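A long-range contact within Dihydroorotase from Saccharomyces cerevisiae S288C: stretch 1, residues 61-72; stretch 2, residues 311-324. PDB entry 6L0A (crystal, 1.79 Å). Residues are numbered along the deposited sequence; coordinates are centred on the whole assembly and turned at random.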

# COMPACT_ATOMS: atom_id res chain seq x y z
N LEU C 61 -25.80 10.78 -20.59
CA LEU C 61 -25.17 9.50 -20.87
C LEU C 61 -25.82 8.82 -22.07
O LEU C 61 -25.13 8.24 -22.91
N GLN C 62 -27.16 8.88 -22.17
CA GLN C 62 -27.83 8.22 -23.28
C GLN C 62 -27.45 8.85 -24.61
O GLN C 62 -27.38 8.15 -25.62
N LYS C 63 -27.20 10.16 -24.63
CA LYS C 63 -26.74 10.81 -25.86
C LYS C 63 -25.37 10.30 -26.27
O LYS C 63 -25.11 10.06 -27.46
N LEU C 64 -24.47 10.10 -25.29
CA LEU C 64 -23.12 9.64 -25.60
C LEU C 64 -23.08 8.18 -26.00
O LEU C 64 -22.14 7.75 -26.67
N ALA C 65 -24.07 7.39 -25.57
CA ALA C 65 -24.07 5.94 -25.81
C ALA C 65 -25.51 5.48 -25.95
O ALA C 65 -26.10 4.94 -25.01
N PRO C 66 -26.11 5.67 -27.13
CA PRO C 66 -27.54 5.36 -27.27
C PRO C 66 -27.87 3.89 -27.14
O PRO C 66 -29.05 3.57 -26.92
N LYS C 67 -26.90 2.98 -27.25
CA LYS C 67 -27.20 1.56 -27.14
C LYS C 67 -26.94 0.98 -25.76
O LYS C 67 -27.14 -0.22 -25.55
N THR C 68 -26.50 1.80 -24.81
CA THR C 68 -26.21 1.35 -23.45
C THR C 68 -27.41 1.59 -22.55
O THR C 68 -28.05 2.64 -22.61
N THR C 69 -27.73 0.60 -21.73
CA THR C 69 -28.84 0.70 -20.79
C THR C 69 -28.32 1.21 -19.46
O THR C 69 -27.45 0.58 -18.85
N PHE C 70 -28.84 2.35 -19.00
CA PHE C 70 -28.31 3.06 -17.84
C PHE C 70 -29.29 2.92 -16.67
O PHE C 70 -30.44 3.34 -16.79
N LEU C 71 -28.82 2.34 -15.57
CA LEU C 71 -29.55 2.31 -14.31
C LEU C 71 -28.88 3.29 -13.36
O LEU C 71 -27.66 3.26 -13.21
N MET C 72 -29.67 4.14 -12.72
CA MET C 72 -29.15 5.32 -12.04
C MET C 72 -29.31 5.20 -10.53
O MET C 72 -30.10 4.39 -10.04
N PHE C 311 -31.10 -9.86 -10.07
CA PHE C 311 -31.15 -9.13 -8.81
C PHE C 311 -31.75 -7.74 -8.99
O PHE C 311 -32.53 -7.28 -8.15
N TYR C 312 -31.37 -7.04 -10.06
CA TYR C 312 -31.91 -5.71 -10.31
C TYR C 312 -33.25 -5.78 -11.03
O TYR C 312 -33.85 -4.74 -11.29
N GLU C 313 -33.69 -6.99 -11.37
CA GLU C 313 -34.96 -7.25 -12.05
C GLU C 313 -35.09 -6.38 -13.30
O GLU C 313 -36.06 -5.64 -13.49
N VAL C 314 -34.08 -6.47 -14.16
CA VAL C 314 -34.03 -5.74 -15.42
C VAL C 314 -34.97 -6.43 -16.40
O VAL C 314 -34.90 -7.65 -16.59
N LYS C 315 -35.85 -5.65 -17.02
CA LYS C 315 -36.83 -6.17 -17.96
C LYS C 315 -36.43 -5.81 -19.39
O LYS C 315 -35.77 -4.79 -19.63
N ASP C 316 -36.86 -6.65 -20.34
CA ASP C 316 -36.58 -6.38 -21.74
C ASP C 316 -37.06 -4.99 -22.16
O ASP C 316 -36.46 -4.37 -23.05
N SER C 317 -38.11 -4.48 -21.53
CA SER C 317 -38.66 -3.19 -21.94
C SER C 317 -37.79 -2.01 -21.54
O SER C 317 -37.92 -0.94 -22.12
N GLU C 318 -36.91 -2.18 -20.54
CA GLU C 318 -36.01 -1.09 -20.19
C GLU C 318 -34.76 -1.05 -21.07
O GLU C 318 -33.99 -0.09 -20.99
N VAL C 319 -34.55 -2.06 -21.89
CA VAL C 319 -33.26 -2.28 -22.50
C VAL C 319 -33.09 -1.33 -23.69
O VAL C 319 -33.96 -1.22 -24.55
N ALA C 320 -31.97 -0.59 -23.70
CA ALA C 320 -31.69 0.35 -24.78
C ALA C 320 -31.35 -0.33 -26.10
O ALA C 320 -31.50 0.30 -27.16
N SER C 321 -30.84 -1.56 -26.08
CA SER C 321 -30.45 -2.29 -27.28
C SER C 321 -30.41 -3.77 -26.95
O SER C 321 -29.90 -4.17 -25.89
N SER C 322 -30.97 -4.59 -27.84
CA SER C 322 -31.00 -6.03 -27.64
C SER C 322 -29.75 -6.72 -28.17
O SER C 322 -29.68 -7.95 -28.13
N ASP C 323 -28.75 -5.96 -28.64
CA ASP C 323 -27.49 -6.54 -29.10
C ASP C 323 -26.89 -7.44 -28.03
O ASP C 323 -26.97 -7.15 -26.83
N LYS C 324 -26.29 -8.53 -28.46
CA LYS C 324 -25.72 -9.53 -27.56
C LYS C 324 -24.21 -9.41 -27.58
O LYS C 324 -23.61 -9.16 -28.63

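The one direct hydrogen bond between the stretches joins a side chain to the backbone. Ala320 N donates to Thr69 OG1 at 2.7 Å with an N-H...acceptor angle of 170°, short and nearly linear. The CA-to-CB bond of Thr69 points toward stretch 2, and with chi1 at -64° (m) OG1 lies nearly in line with the Ala320 N-H bond; the same oxygen lies 3.5 Å from Val319 CA, while Thr69 CG2 comes within 3.8 Å of Glu318 O.

A second polar link runs through water. Lys67 NZ and Asp323 OD2 are 4.6 Å apart, opposite charges beyond salt-bridge range, and water 1 bridges them: it accepts from Lys67 NZ at 2.7 Å and donates to Asp323 OD2 at 2.9 Å. Lys67 leaves its backbone sideways with chi1 m, and chi2 to chi4 are all t, so an extended chain carries the ammonium to the water. Asp323 points toward stretch 1 with chi1 m. Asp323 N donates to Ser321 OG (3.1 Å, 162°), a bond made with Ser321 chi1 at 157° (t).

Around these links the packing is close. Ala320 CB sits 3.3 Å from Thr68 O and 3.7 Å from Pro66 O, so the methyl rests against carbonyl oxygens of the Ala65-Thr68 type I turn. Next to it, Ser321 CB lies 3.4 Å from Lys67 O and 3.7 Å from Lys67 CB.

Further along the strand, Leu71 also points toward stretch 2, whereas the intervening Phe70 points away, the alternation expected of a strand. With chi1 m and chi2 t, Leu71 places CD1 4.1 Å from Val314 CG2 and 4.3 Å from Tyr312 CD2, approaching that ring obliquely. Leu71 CD2 reaches Glu318 OE1 at 4.0 Å; the other carboxylate oxygen, Glu318 OE2, accepts from Lys315 N at 2.9 Å (157°). In total, 430 Å² is buried, summed over both sides.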

# COMPACT_ATOMS: atom_id res chain seq x y z
CB LEU C 61 -25.25 8.59 -19.64
CG LEU C 61 -24.68 9.09 -18.31
CD1 LEU C 61 -24.58 7.91 -17.34
CD2 LEU C 61 -23.32 9.73 -18.53
CB GLN C 62 -29.35 8.27 -23.10
CG GLN C 62 -29.90 7.21 -22.18
CD GLN C 62 -29.90 5.81 -22.79
OE1 GLN C 62 -29.07 5.45 -23.64
NE2 GLN C 62 -30.83 4.99 -22.32
CB LYS C 63 -26.73 12.32 -25.67
CG LYS C 63 -26.54 13.12 -26.95
CD LYS C 63 -26.65 14.62 -26.66
CE LYS C 63 -26.97 15.41 -27.93
NZ LYS C 63 -26.49 14.71 -29.15
CB LEU C 64 -22.20 9.87 -24.39
CG LEU C 64 -22.00 11.31 -23.92
CD1 LEU C 64 -21.35 11.33 -22.54
CD2 LEU C 64 -21.12 12.03 -24.92
CB ALA C 65 -23.37 5.18 -24.68
CB PRO C 66 -27.88 5.90 -28.67
CG PRO C 66 -26.81 6.90 -28.97
CD PRO C 66 -25.57 6.36 -28.31
CB LYS C 67 -26.41 0.77 -28.19
CG LYS C 67 -26.61 1.30 -29.61
CD LYS C 67 -25.83 0.48 -30.64
CE LYS C 67 -25.94 1.12 -32.02
NZ LYS C 67 -25.29 0.30 -33.08
CB THR C 68 -24.98 2.09 -22.91
OG1 THR C 68 -23.87 1.78 -23.76
CG2 THR C 68 -24.66 1.68 -21.49
CB THR C 69 -29.50 -0.67 -20.61
OG1 THR C 69 -30.07 -1.06 -21.88
CG2 THR C 69 -30.57 -0.63 -19.52
CB PHE C 70 -28.09 4.53 -18.15
CG PHE C 70 -26.93 4.77 -19.07
CD1 PHE C 70 -25.64 4.56 -18.63
CD2 PHE C 70 -27.14 5.19 -20.38
CE1 PHE C 70 -24.56 4.77 -19.47
CE2 PHE C 70 -26.06 5.40 -21.23
CZ PHE C 70 -24.76 5.19 -20.78
CB LEU C 71 -29.55 0.90 -13.72
CG LEU C 71 -30.00 -0.24 -14.64
CD1 LEU C 71 -29.83 -1.59 -13.92
CD2 LEU C 71 -31.44 -0.03 -15.12
CB MET C 72 -29.87 6.58 -12.53
CG MET C 72 -29.88 6.74 -14.06
SD MET C 72 -28.23 6.86 -14.82
CE MET C 72 -27.63 8.40 -14.13
CB PHE C 311 -29.73 -9.02 -8.21
CG PHE C 311 -29.70 -8.49 -6.81
CD1 PHE C 311 -29.86 -9.34 -5.73
CD2 PHE C 311 -29.50 -7.14 -6.56
CE1 PHE C 311 -29.83 -8.86 -4.42
CE2 PHE C 311 -29.47 -6.66 -5.27
CZ PHE C 311 -29.63 -7.53 -4.20
CB TYR C 312 -30.92 -4.88 -11.12
CG TYR C 312 -29.85 -4.20 -10.27
CD1 TYR C 312 -28.67 -4.86 -9.94
CD2 TYR C 312 -30.04 -2.91 -9.79
CE1 TYR C 312 -27.69 -4.22 -9.16
CE2 TYR C 312 -29.09 -2.27 -9.02
CZ TYR C 312 -27.92 -2.93 -8.70
OH TYR C 312 -26.98 -2.29 -7.93
CB GLU C 313 -36.15 -7.05 -11.09
CG GLU C 313 -36.03 -7.99 -9.89
CD GLU C 313 -37.12 -7.78 -8.83
OE1 GLU C 313 -38.30 -7.98 -9.16
OE2 GLU C 313 -36.77 -7.41 -7.70
CB VAL C 314 -32.60 -5.70 -15.97
CG1 VAL C 314 -32.53 -4.85 -17.23
CG2 VAL C 314 -31.63 -5.18 -14.91
CB LYS C 315 -38.22 -5.60 -17.66
CG LYS C 315 -38.66 -5.74 -16.22
CD LYS C 315 -38.70 -7.20 -15.77
CE LYS C 315 -39.26 -7.34 -14.36
NZ LYS C 315 -39.22 -8.75 -13.86
CB ASP C 316 -37.23 -7.45 -22.62
CG ASP C 316 -36.28 -8.01 -23.67
OD1 ASP C 316 -36.63 -9.03 -24.29
OD2 ASP C 316 -35.19 -7.43 -23.87
CB SER C 317 -40.07 -3.01 -21.36
OG SER C 317 -40.02 -2.97 -19.95
CB GLU C 318 -35.54 -1.20 -18.74
CG GLU C 318 -36.50 -1.86 -17.78
CD GLU C 318 -35.89 -1.96 -16.41
OE1 GLU C 318 -35.26 -0.97 -15.98
OE2 GLU C 318 -36.00 -3.03 -15.76
CB VAL C 319 -33.09 -3.75 -22.88
CG1 VAL C 319 -32.16 -3.89 -24.02
CG2 VAL C 319 -32.54 -4.54 -21.62
CB ALA C 320 -30.52 1.27 -24.39
CB SER C 321 -29.08 -1.83 -27.80
OG SER C 321 -28.48 -2.84 -28.60
CB SER C 322 -32.25 -6.64 -28.29
OG SER C 322 -32.43 -6.14 -29.61
CB ASP C 323 -26.48 -5.45 -29.47
CG ASP C 323 -26.89 -4.65 -30.68
OD1 ASP C 323 -27.88 -5.03 -31.34
OD2 ASP C 323 -26.22 -3.64 -30.96
CB LYS C 324 -26.13 -10.94 -27.97
CG LYS C 324 -27.59 -11.27 -27.71
CD LYS C 324 -28.12 -12.30 -28.70
CE LYS C 324 -27.70 -11.97 -30.13
NZ LYS C 324 -28.33 -12.88 -31.14
O HOH W 1 -27.15 -1.56 -32.73